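Local coordinates for putative peptidyl-prolyl cis-trans isomerase Cbf2 (Campylobacter jejuni, PDB 3RFW), which probably catalyses the cis-trans isomerisation of peptidyl-proline bonds and is a SurA-like chaperone, at residues 95-99 with 223-227; 107-113 with 208-214; 115-119 with 142-146; 126-130 with 189-193. One frame throughout, in Å; residues are numbered along the deposited sequence.

How the interactions relate
The four contacts run from the helical part of the chain to its parvulin-type isomerase domain. Interaction 1 crosses helices 93-103 and 216-246. Interaction 2 pairs the strands next to these helices and is nested inside the loop closed by interaction 1. The centres of interactions 1 and 2 are about 23 Å apart, and Y107 touches F99 and I223. Interactions 3 and 4, with centres about 11 Å apart, are both nested inside the loop closed by interaction 2, and their segments alternate. They pack helices 138-152 and 123-133 on the four-stranded sheet, touching through I118-I129 and F145-I189. Strand 108-120 serves interactions 2 and 3. Its pairing joins the helical part to the isomerase domain.

Interaction 1. Residues 95-99 with 223-227; sequences KVKAF and IENGL
Two helices cross steeply here. Residues 95-99 and 223-227 are both helical, with F99 N hydrogen-bonded to K95 O (2.9 Å) and L227 N to I223 O (2.8 Å). The segment axes approach to 9.6 Å, and their N-to-C directions differ by 107° (signed crossing angle 107°). The closest backbone point is V96 with E224, 5.7 Å between CA atoms. K95 contributes mainly its backbone: its O lies 3.7 Å from L227 CD1, while its side chain leads away. V96 sits at the crossing with chi1 t. Its CG1 is 4.0 Å from I223 CG2, and its CG2 is 3.8 Å from E224 CG. V96 CA also lies 3.9 Å from L227 CD1. K97 and A98 take no part. One turn on from K95, F99 points toward the other helix with chi1 t and chi2 near 90°. Its CD2 is 3.7 Å from I223 CG2, and its CD1 is 4.1 Å from L227 CD2. I223 (m, m) and L227 (m, t) are one turn apart and both point toward the first helix. No hydrogen bond joins the segments, so this is apolar helix packing at a steep crossing. Around it, I91 touches V96 and L227, F216 touches V96, and Y107, just before strand 108-120, packs on F99 and I223.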
loop_
_atom_site.group_PDB
_atom_site.type_symbol
_atom_site.label_atom_id
_atom_site.label_comp_id
_atom_site.label_asym_id
_atom_site.label_seq_id
_atom_site.Cartn_x
_atom_site.Cartn_y
_atom_site.Cartn_z
ATOM N N LYS A 95 13.248 -30.158 -13.440
ATOM C CA LYS A 95 13.991 -29.010 -12.867
ATOM C C LYS A 95 13.295 -28.438 -11.615
ATOM O O LYS A 95 13.933 -28.000 -10.646
ATOM C CB LYS A 95 14.206 -27.919 -13.934
ATOM C CG LYS A 95 14.972 -28.420 -15.200
ATOM C CD LYS A 95 16.090 -27.443 -15.615
ATOM C CE LYS A 95 16.691 -27.745 -17.006
ATOM N NZ LYS A 95 15.710 -27.692 -18.129
ATOM N N VAL A 96 11.972 -28.426 -11.646
ATOM C CA VAL A 96 11.202 -27.892 -10.524
ATOM C C VAL A 96 11.425 -28.765 -9.279
ATOM O O VAL A 96 11.883 -28.299 -8.233
ATOM C CB VAL A 96 9.693 -27.926 -10.883
ATOM C CG1 VAL A 96 8.850 -27.435 -9.707
ATOM C CG2 VAL A 96 9.433 -27.095 -12.160
ATOM N N LYS A 97 11.131 -30.051 -9.442
ATOM C CA LYS A 97 11.441 -31.090 -8.462
ATOM C C LYS A 97 12.874 -31.034 -7.979
ATOM O O LYS A 97 13.133 -31.026 -6.770
ATOM C CB LYS A 97 11.193 -32.457 -9.091
ATOM C CG LYS A 97 10.613 -33.525 -8.135
ATOM C CD LYS A 97 10.485 -33.007 -6.679
ATOM N N ALA A 98 13.812 -31.016 -8.927
ATOM C CA ALA A 98 15.244 -30.959 -8.589
ATOM C C ALA A 98 15.609 -29.743 -7.741
ATOM O O ALA A 98 16.405 -29.853 -6.812
ATOM C CB ALA A 98 16.107 -31.027 -9.865
ATOM N N PHE A 99 15.006 -28.583 -8.019
ATOM C CA PHE A 99 15.272 -27.401 -7.188
ATOM C C PHE A 99 14.703 -27.580 -5.771
ATOM O O PHE A 99 15.287 -27.085 -4.795
ATOM C CB PHE A 99 14.667 -26.125 -7.804
ATOM C CG PHE A 99 15.010 -24.865 -7.043
ATOM C CD1 PHE A 99 16.131 -24.117 -7.377
ATOM C CD2 PHE A 99 14.220 -24.436 -5.983
ATOM C CE1 PHE A 99 16.490 -22.994 -6.632
ATOM C CE2 PHE A 99 14.547 -23.275 -5.261
ATOM C CZ PHE A 99 15.692 -22.573 -5.582
ATOM N N ILE A 223 8.135 -22.249 -7.363
ATOM C CA ILE A 223 9.493 -22.642 -7.759
ATOM C C ILE A 223 9.565 -22.507 -9.283
ATOM O O ILE A 223 10.513 -21.954 -9.814
ATOM C CB ILE A 223 9.799 -24.141 -7.437
ATOM C CG1 ILE A 223 9.759 -24.436 -5.931
ATOM C CG2 ILE A 223 11.146 -24.558 -8.028
ATOM C CD1 ILE A 223 10.576 -23.467 -5.099
ATOM N N GLU A 224 8.541 -23.025 -9.953
ATOM C CA GLU A 224 8.452 -22.978 -11.386
ATOM C C GLU A 224 8.459 -21.558 -11.951
ATOM O O GLU A 224 9.258 -21.250 -12.847
ATOM C CB GLU A 224 7.242 -23.745 -11.891
ATOM C CG GLU A 224 7.408 -24.133 -13.335
ATOM C CD GLU A 224 6.172 -24.740 -13.939
ATOM O OE1 GLU A 224 5.328 -25.268 -13.183
ATOM O OE2 GLU A 224 6.074 -24.735 -15.181
ATOM N N ASN A 225 7.629 -20.690 -11.375
ATOM C CA ASN A 225 7.573 -19.285 -11.758
ATOM C C ASN A 225 8.935 -18.652 -11.664
ATOM O O ASN A 225 9.371 -17.996 -12.596
ATOM C CB ASN A 225 6.603 -18.513 -10.857
ATOM C CG ASN A 225 5.180 -18.907 -11.081
ATOM O OD1 ASN A 225 4.859 -19.581 -12.062
ATOM N ND2 ASN A 225 4.296 -18.500 -10.156
ATOM N N GLY A 226 9.616 -18.897 -10.554
ATOM C CA GLY A 226 10.947 -18.344 -10.304
ATOM C C GLY A 226 12.020 -18.914 -11.222
ATOM O O GLY A 226 12.915 -18.189 -11.656
ATOM N N LEU A 227 11.965 -20.217 -11.505
ATOM C CA LEU A 227 12.874 -20.778 -12.508
ATOM C C LEU A 227 12.586 -20.254 -13.927
ATOM O O LEU A 227 13.508 -20.082 -14.704
ATOM C CB LEU A 227 12.851 -22.310 -12.508
ATOM C CG LEU A 227 13.333 -23.043 -11.248
ATOM C CD1 LEU A 227 13.033 -24.541 -11.392
ATOM C CD2 LEU A 227 14.811 -22.792 -10.998
#

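Interaction 2. Residues 107-113 with 208-214; sequences YVKPARV and SQAKGQI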
loop_
_atom_site.group_PDB
_atom_site.type_symbol
_atom_site.label_atom_id
_atom_site.label_comp_id
_atom_site.label_asym_id
_atom_site.label_seq_id
_atom_site.Cartn_x
_atom_site.Cartn_y
_atom_site.Cartn_z
ATOM N N TYR A 107 13.032 -24.960 2.799
ATOM C CA TYR A 107 11.567 -24.911 2.737
ATOM C C TYR A 107 10.913 -25.433 4.029
ATOM O O TYR A 107 10.213 -26.452 4.030
ATOM C CB TYR A 107 11.051 -25.680 1.514
ATOM C CG TYR A 107 11.212 -24.897 0.232
ATOM C CD1 TYR A 107 10.494 -23.723 0.032
ATOM C CD2 TYR A 107 12.171 -25.255 -0.724
ATOM C CE1 TYR A 107 10.673 -22.950 -1.106
ATOM C CE2 TYR A 107 12.361 -24.486 -1.878
ATOM C CZ TYR A 107 11.608 -23.324 -2.053
ATOM O OH TYR A 107 11.777 -22.517 -3.157
ATOM N N VAL A 108 11.171 -24.731 5.125
ATOM C CA VAL A 108 10.683 -25.132 6.427
ATOM C C VAL A 108 10.013 -23.948 7.125
ATOM O O VAL A 108 10.430 -22.803 6.948
ATOM C CB VAL A 108 11.839 -25.642 7.318
ATOM C CG1 VAL A 108 12.338 -26.961 6.829
ATOM C CG2 VAL A 108 12.973 -24.641 7.356
ATOM N N LYS A 109 9.029 -24.225 7.974
ATOM C CA LYS A 109 8.553 -23.234 8.946
ATOM C C LYS A 109 9.312 -23.397 10.250
ATOM O O LYS A 109 9.398 -24.501 10.789
ATOM C CB LYS A 109 7.058 -23.407 9.199
ATOM C CG LYS A 109 6.253 -23.614 7.931
ATOM C CD LYS A 109 4.769 -23.322 8.138
ATOM C CE LYS A 109 3.974 -23.626 6.869
ATOM N NZ LYS A 109 4.093 -25.062 6.472
ATOM N N PRO A 110 9.887 -22.301 10.760
ATOM C CA PRO A 110 10.802 -22.389 11.885
ATOM C C PRO A 110 10.056 -22.644 13.181
ATOM O O PRO A 110 8.842 -22.455 13.251
ATOM C CB PRO A 110 11.452 -21.011 11.908
ATOM C CG PRO A 110 10.410 -20.116 11.337
ATOM C CD PRO A 110 9.770 -20.925 10.250
ATOM N N ALA A 111 10.765 -23.157 14.175
ATOM C CA ALA A 111 10.146 -23.526 15.443
ATOM C C ALA A 111 9.748 -22.250 16.168
ATOM O O ALA A 111 10.489 -21.269 16.152
ATOM C CB ALA A 111 11.119 -24.331 16.278
ATOM N N ARG A 112 8.581 -22.253 16.797
ATOM C CA ARG A 112 8.134 -21.083 17.542
ATOM C C ARG A 112 7.775 -21.473 18.974
ATOM O O ARG A 112 7.359 -22.609 19.242
ATOM C CB ARG A 112 6.909 -20.458 16.869
ATOM C CG ARG A 112 7.207 -19.688 15.587
ATOM C CD ARG A 112 6.065 -19.797 14.565
ATOM N NE ARG A 112 4.966 -18.850 14.801
ATOM C CZ ARG A 112 3.688 -19.205 14.944
ATOM N NH1 ARG A 112 3.347 -20.488 14.918
ATOM N NH2 ARG A 112 2.747 -18.283 15.122
ATOM N N VAL A 113 7.826 -20.493 19.865
ATOM C CA VAL A 113 7.264 -20.644 21.197
ATOM C C VAL A 113 6.321 -19.490 21.532
ATOM O O VAL A 113 6.480 -18.376 21.034
ATOM C CB VAL A 113 8.359 -20.717 22.252
ATOM C CG1 VAL A 113 9.197 -19.461 22.208
ATOM C CG2 VAL A 113 7.738 -20.882 23.635
ATOM N N SER A 208 4.076 -24.384 22.052
ATOM C CA SER A 208 5.217 -24.480 21.154
ATOM C C SER A 208 4.750 -24.913 19.773
ATOM O O SER A 208 3.717 -25.562 19.634
ATOM C CB SER A 208 6.205 -25.501 21.694
ATOM O OG SER A 208 6.734 -25.032 22.917
ATOM N N GLN A 209 5.550 -24.615 18.764
ATOM C CA GLN A 209 5.339 -25.203 17.447
ATOM C C GLN A 209 6.675 -25.719 16.960
ATOM O O GLN A 209 7.661 -25.000 17.019
ATOM C CB GLN A 209 4.813 -24.140 16.481
ATOM C CG GLN A 209 4.129 -24.700 15.253
ATOM C CD GLN A 209 3.479 -23.601 14.410
ATOM O OE1 GLN A 209 4.134 -22.974 13.568
ATOM N NE2 GLN A 209 2.204 -23.329 14.676
ATOM N N ALA A 210 6.733 -26.991 16.587
ATOM C CA ALA A 210 7.986 -27.568 16.085
ATOM C C ALA A 210 8.230 -27.067 14.662
ATOM O O ALA A 210 7.288 -26.784 13.925
ATOM C CB ALA A 210 7.930 -29.101 16.106
ATOM N N LYS A 211 9.493 -26.916 14.310
ATOM C CA LYS A 211 9.912 -26.789 12.914
ATOM C C LYS A 211 9.040 -27.665 12.009
ATOM O O LYS A 211 8.880 -28.857 12.262
ATOM C CB LYS A 211 11.372 -27.219 12.813
ATOM C CG LYS A 211 12.151 -26.653 11.647
ATOM C CD LYS A 211 13.655 -27.015 11.774
ATOM C CE LYS A 211 14.376 -26.735 10.455
ATOM N NZ LYS A 211 15.737 -27.328 10.389
ATOM N N GLY A 212 8.441 -27.073 10.984
ATOM C CA GLY A 212 7.611 -27.831 10.047
ATOM C C GLY A 212 8.202 -27.842 8.644
ATOM O O GLY A 212 8.839 -26.875 8.227
ATOM N N GLN A 213 8.089 -28.976 7.968
ATOM C CA GLN A 213 8.550 -29.116 6.596
ATOM C C GLN A 213 7.468 -28.657 5.629
ATOM O O GLN A 213 6.369 -29.202 5.616
ATOM C CB GLN A 213 8.906 -30.571 6.312
ATOM C CG GLN A 213 9.370 -30.851 4.861
ATOM C CD GLN A 213 10.741 -30.260 4.572
ATOM O OE1 GLN A 213 11.711 -30.517 5.300
ATOM N NE2 GLN A 213 10.806 -29.386 3.567
ATOM N N ILE A 214 7.787 -27.683 4.785
ATOM C CA ILE A 214 6.911 -27.367 3.654
ATOM C C ILE A 214 7.007 -28.401 2.545
ATOM O O ILE A 214 8.104 -28.846 2.184
ATOM C CB ILE A 214 7.184 -25.925 3.133
ATOM C CG1 ILE A 214 7.024 -24.929 4.288
ATOM C CG2 ILE A 214 6.237 -25.577 1.997
ATOM C CD1 ILE A 214 7.626 -23.542 4.048
HETATM O O HOH W 1 5.144 -27.605 7.653
#
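I214, Q209 and K109 bury the most surface where these two antiparallel segments pair. I214 closes one end. Its N donates to Y107 O at 2.8 Å, and its CB lies 4.2 Å from Y107 CB. Its CG1 is 3.7 Å from K109 NZ, so the lysine chain lies alongside it. K109 forms a hydrogen-bonded pair with G212: K109 N to G212 O is 2.7 Å and G212 N to K109 O is 2.8 Å. Its NZ donates to water 1 at 3.0 Å, which makes a weak bond of 2.9 Å to Q213 O. Q209 forms the second hydrogen-bonded pair, with R112, before the last pair, V113 with S208. Q209 N to R112 O is 2.7 Å and R112 N to Q209 O is 2.9 Å. The two side chains share a face with K109, and W167 meets both, with a cation-pi contact to R112. Between the ladders, P110-A111 and A210-K211 interrupt the strands, yet the register resumes beyond them. A111 CA makes a CA-H...O contact of 3.3 Å with Q209 O. The result is a broken antiparallel ribbon, joined at V113 by strand 164-168. It extends the parvulin sheet's central strands toward the helical part of this SurA-like chaperone.

Interaction 3. Residues 115-119 with 142-146; sequences AKHIL and DAKFS
Helix 138-152 lies over one face of the parvulin sheet, and its segment 142-146 packs on strand segment 115-119. The axes are 9.7 Å apart at closest approach, with N-to-C directions 39° apart. The nearest CA pairs are K116 with S146 at 7.9 Å and I118 with F145 at 8.2 Å. The strand is extended, so K116 and I118 both point toward the helix while H117 points away. Polar contacts come from K116, which reaches out with chi1 m and the rest t. Its NZ forms a salt bridge with D142 OD2 at 2.7 Å and donates to S146 OG, also at 2.7 Å. S146 OG in turn donates to D142 O at 3.3 Å, across one helical turn. Apolar contacts centre on F145, chi1 t and chi2 near 90°. I118 (m, t) lies over one ring face: its CD1 is 3.8 Å from the ring centroid, a CH-pi contact, and its CG1 is 3.6 Å from F145 CZ. K116 CB is 3.6 Å from F145 CE2. V202, L204 and L133 also touch F145. On the reverse side of the strand, H117 meets H201 and F177. This is consistent with the paired histidines of a parvulin active site, here backed by the helix-on-sheet core.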
loop_
_atom_site.group_PDB
_atom_site.type_symbol
_atom_site.label_atom_id
_atom_site.label_comp_id
_atom_site.label_asym_id
_atom_site.label_seq_id
_atom_site.Cartn_x
_atom_site.Cartn_y
_atom_site.Cartn_z
ATOM N N ALA A 115 5.121 -17.574 24.923
ATOM C CA ALA A 115 5.541 -17.499 26.326
ATOM C C ALA A 115 5.181 -16.179 26.983
ATOM O O ALA A 115 4.983 -15.171 26.292
ATOM C CB ALA A 115 7.038 -17.764 26.448
ATOM N N LYS A 116 5.092 -16.190 28.310
ATOM C CA LYS A 116 5.117 -14.965 29.103
ATOM C C LYS A 116 6.416 -14.875 29.891
ATOM O O LYS A 116 7.034 -15.893 30.174
ATOM C CB LYS A 116 3.915 -14.934 30.070
ATOM C CG LYS A 116 2.557 -14.729 29.368
ATOM C CD LYS A 116 1.413 -14.714 30.358
ATOM C CE LYS A 116 0.100 -15.122 29.701
ATOM N NZ LYS A 116 -0.990 -15.189 30.707
ATOM N N HIS A 117 6.794 -13.669 30.308
ATOM C CA HIS A 117 7.905 -13.510 31.245
ATOM C C HIS A 117 7.706 -12.444 32.332
ATOM O O HIS A 117 6.791 -11.616 32.248
ATOM C CB HIS A 117 9.240 -13.340 30.503
ATOM C CG HIS A 117 9.617 -11.919 30.225
ATOM N ND1 HIS A 117 8.742 -11.008 29.669
ATOM C CD2 HIS A 117 10.803 -11.274 30.352
ATOM C CE1 HIS A 117 9.365 -9.855 29.490
ATOM N NE2 HIS A 117 10.622 -9.996 29.878
ATOM N N ILE A 118 8.501 -12.548 33.395
ATOM C CA ILE A 118 8.595 -11.518 34.437
ATOM C C ILE A 118 10.048 -11.078 34.545
ATOM O O ILE A 118 10.929 -11.909 34.641
ATOM C CB ILE A 118 8.156 -12.084 35.810
ATOM C CG1 ILE A 118 6.660 -12.387 35.808
ATOM C CG2 ILE A 118 8.530 -11.133 36.934
ATOM C CD1 ILE A 118 6.188 -13.121 37.033
ATOM N N LEU A 119 10.306 -9.778 34.511
ATOM C CA LEU A 119 11.682 -9.294 34.580
ATOM C C LEU A 119 11.909 -8.537 35.882
ATOM O O LEU A 119 11.052 -7.776 36.328
ATOM C CB LEU A 119 12.032 -8.428 33.356
ATOM C CG LEU A 119 13.358 -7.641 33.338
ATOM C CD1 LEU A 119 14.553 -8.582 33.438
ATOM C CD2 LEU A 119 13.478 -6.797 32.065
ATOM N N ASP A 142 -0.939 -19.949 35.382
ATOM C CA ASP A 142 -1.024 -18.903 34.377
ATOM C C ASP A 142 -1.557 -17.601 34.996
ATOM O O ASP A 142 -0.871 -16.570 34.978
ATOM C CB ASP A 142 -1.891 -19.385 33.201
ATOM C CG ASP A 142 -2.257 -18.270 32.233
ATOM O OD1 ASP A 142 -3.466 -18.051 32.016
ATOM O OD2 ASP A 142 -1.349 -17.690 31.609
ATOM N N ALA A 143 -2.722 -17.680 35.642
ATOM C CA ALA A 143 -3.343 -16.506 36.290
ATOM C C ALA A 143 -2.423 -15.852 37.325
ATOM O O ALA A 143 -2.186 -14.636 37.284
ATOM C CB ALA A 143 -4.681 -16.883 36.925
ATOM N N LYS A 144 -1.892 -16.667 38.234
ATOM C CA LYS A 144 -0.942 -16.189 39.221
ATOM C C LYS A 144 0.309 -15.594 38.600
ATOM O O LYS A 144 0.778 -14.559 39.050
ATOM C CB LYS A 144 -0.588 -17.284 40.223
ATOM C CG LYS A 144 -1.180 -17.050 41.616
ATOM N N PHE A 145 0.824 -16.213 37.540
ATOM C CA PHE A 145 1.979 -15.638 36.830
ATOM C C PHE A 145 1.710 -14.207 36.359
ATOM O O PHE A 145 2.481 -13.286 36.651
ATOM C CB PHE A 145 2.406 -16.506 35.626
ATOM C CG PHE A 145 3.764 -16.130 35.047
ATOM C CD1 PHE A 145 4.929 -16.699 35.536
ATOM C CD2 PHE A 145 3.871 -15.192 34.033
ATOM C CE1 PHE A 145 6.190 -16.346 35.006
ATOM C CE2 PHE A 145 5.118 -14.836 33.498
ATOM C CZ PHE A 145 6.272 -15.410 33.986
ATOM N N SER A 146 0.683 -14.063 35.526
ATOM C CA SER A 146 0.305 -12.776 34.949
ATOM C C SER A 146 0.064 -11.704 36.025
ATOM O O SER A 146 0.465 -10.544 35.861
ATOM C CB SER A 146 -0.945 -12.933 34.082
ATOM O OG SER A 146 -0.763 -13.917 33.077
#

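Interaction 4. Residues 126-130 with 189-193; sequences AKDII and ITTTP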
loop_
_atom_site.group_PDB
_atom_site.type_symbol
_atom_site.label_atom_id
_atom_site.label_comp_id
_atom_site.label_asym_id
_atom_site.label_seq_id
_atom_site.Cartn_x
_atom_site.Cartn_y
_atom_site.Cartn_z
ATOM N N ALA A 126 14.048 -12.845 41.432
ATOM C CA ALA A 126 13.628 -13.888 40.494
ATOM C C ALA A 126 13.382 -15.240 41.166
ATOM O O ALA A 126 12.409 -15.920 40.836
ATOM C CB ALA A 126 14.619 -14.021 39.338
ATOM N N LYS A 127 14.205 -15.587 42.161
ATOM C CA LYS A 127 13.987 -16.817 42.926
ATOM C C LYS A 127 12.711 -16.764 43.760
ATOM O O LYS A 127 12.004 -17.770 43.896
ATOM C CB LYS A 127 15.186 -17.132 43.826
ATOM C CG LYS A 127 16.448 -17.544 43.071
ATOM C CD LYS A 127 17.410 -18.302 43.986
ATOM C CE LYS A 127 18.793 -18.395 43.374
ATOM N NZ LYS A 127 19.859 -17.991 44.331
ATOM N N ASP A 128 12.405 -15.584 44.289
ATOM C CA ASP A 128 11.219 -15.397 45.130
ATOM C C ASP A 128 9.932 -15.485 44.329
ATOM O O ASP A 128 8.926 -15.992 44.819
ATOM C CB ASP A 128 11.259 -14.046 45.865
ATOM C CG ASP A 128 12.212 -14.045 47.058
ATOM O OD1 ASP A 128 13.139 -14.886 47.097
ATOM O OD2 ASP A 128 12.049 -13.177 47.948
ATOM N N ILE A 129 9.916 -14.894 43.139
ATOM C CA ILE A 129 8.783 -15.135 42.249
ATOM C C ILE A 129 8.674 -16.627 41.970
ATOM O O ILE A 129 7.594 -17.207 42.094
ATOM C CB ILE A 129 8.871 -14.349 40.922
ATOM C CG1 ILE A 129 8.558 -12.870 41.169
ATOM C CG2 ILE A 129 7.904 -14.942 39.864
ATOM C CD1 ILE A 129 9.423 -11.925 40.361
ATOM N N ILE A 130 9.802 -17.250 41.643
ATOM C CA ILE A 130 9.813 -18.678 41.334
ATOM C C ILE A 130 9.196 -19.483 42.477
ATOM O O ILE A 130 8.276 -20.288 42.264
ATOM C CB ILE A 130 11.231 -19.174 41.011
ATOM C CG1 ILE A 130 11.595 -18.794 39.567
ATOM C CG2 ILE A 130 11.319 -20.693 41.200
ATOM C CD1 ILE A 130 13.054 -18.994 39.218
ATOM N N ILE A 189 7.137 -23.208 34.001
ATOM C CA ILE A 189 8.007 -22.055 34.197
ATOM C C ILE A 189 9.459 -22.489 34.286
ATOM O O ILE A 189 9.754 -23.626 34.628
ATOM C CB ILE A 189 7.641 -21.242 35.473
ATOM C CG1 ILE A 189 7.623 -22.155 36.715
ATOM C CG2 ILE A 189 6.303 -20.522 35.280
ATOM C CD1 ILE A 189 8.354 -21.570 37.934
ATOM N N THR A 190 10.350 -21.576 33.938
ATOM C CA THR A 190 11.733 -21.669 34.325
ATOM C C THR A 190 11.828 -21.709 35.862
ATOM O O THR A 190 11.342 -20.806 36.566
ATOM C CB THR A 190 12.537 -20.486 33.751
ATOM O OG1 THR A 190 13.910 -20.629 34.120
ATOM C CG2 THR A 190 12.027 -19.175 34.307
ATOM N N THR A 191 12.317 -22.837 36.366
ATOM C CA THR A 191 12.547 -23.024 37.797
ATOM C C THR A 191 13.906 -22.456 38.207
ATOM O O THR A 191 14.235 -22.417 39.391
ATOM C CB THR A 191 12.471 -24.526 38.183
ATOM O OG1 THR A 191 11.097 -24.915 38.328
ATOM C CG2 THR A 191 13.202 -24.789 39.494
ATOM N N THR A 192 14.703 -22.035 37.231
ATOM C CA THR A 192 15.874 -21.216 37.531
ATOM C C THR A 192 15.844 -19.919 36.751
ATOM O O THR A 192 15.534 -19.917 35.553
ATOM C CB THR A 192 17.198 -21.966 37.274
ATOM O OG1 THR A 192 17.530 -22.726 38.437
ATOM C CG2 THR A 192 18.344 -20.997 36.996
ATOM N N PRO A 193 16.122 -18.800 37.446
ATOM C CA PRO A 193 16.292 -17.491 36.822
ATOM C C PRO A 193 17.156 -17.546 35.562
ATOM O O PRO A 193 18.144 -18.280 35.524
ATOM C CB PRO A 193 16.971 -16.681 37.924
ATOM C CG PRO A 193 16.379 -17.232 39.184
ATOM C CD PRO A 193 16.126 -18.706 38.919
#
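A ridge on helix 123-133 fits into a bend of the chain at 189-193. A126 and I130 are one helical turn apart, and both CA-to-CB bonds point toward the bend. I130 is the main bump. It buries the most area of any residue here, and its side chain enters the concave side of the bend. The floor of that hollow is largely backbone: I130 CG1 lies 3.6 Å from T190 O, and I130 CD1 lies 3.6 Å from T191 O and 3.8 Å from T192 C. T191 and T192 point their own CB atoms away, so their main chain faces the isoleucine. P193 closes one end of the hollow and I189 the other, where I189 CD1 is 4.5 Å from I130 CG2. P193 is also a bump in its own right. Its ring rests on the helix surface, with CG 3.7 Å from A126 CB and 3.9 Å from K127 CG. K127 meets P193 through its CG; its NZ forms a salt bridge with E123. V202, in the adjoining strand 199-213, touches both I130 and T190. I129 faces elsewhere, toward I118 and L148. No hydrogen bond crosses between the segments. Helix 123-133 is therefore held against this break in the edge strand of the parvulin sheet by apolar side chains and close fit, with the backbone carbonyls near I130 meeting carbon atoms.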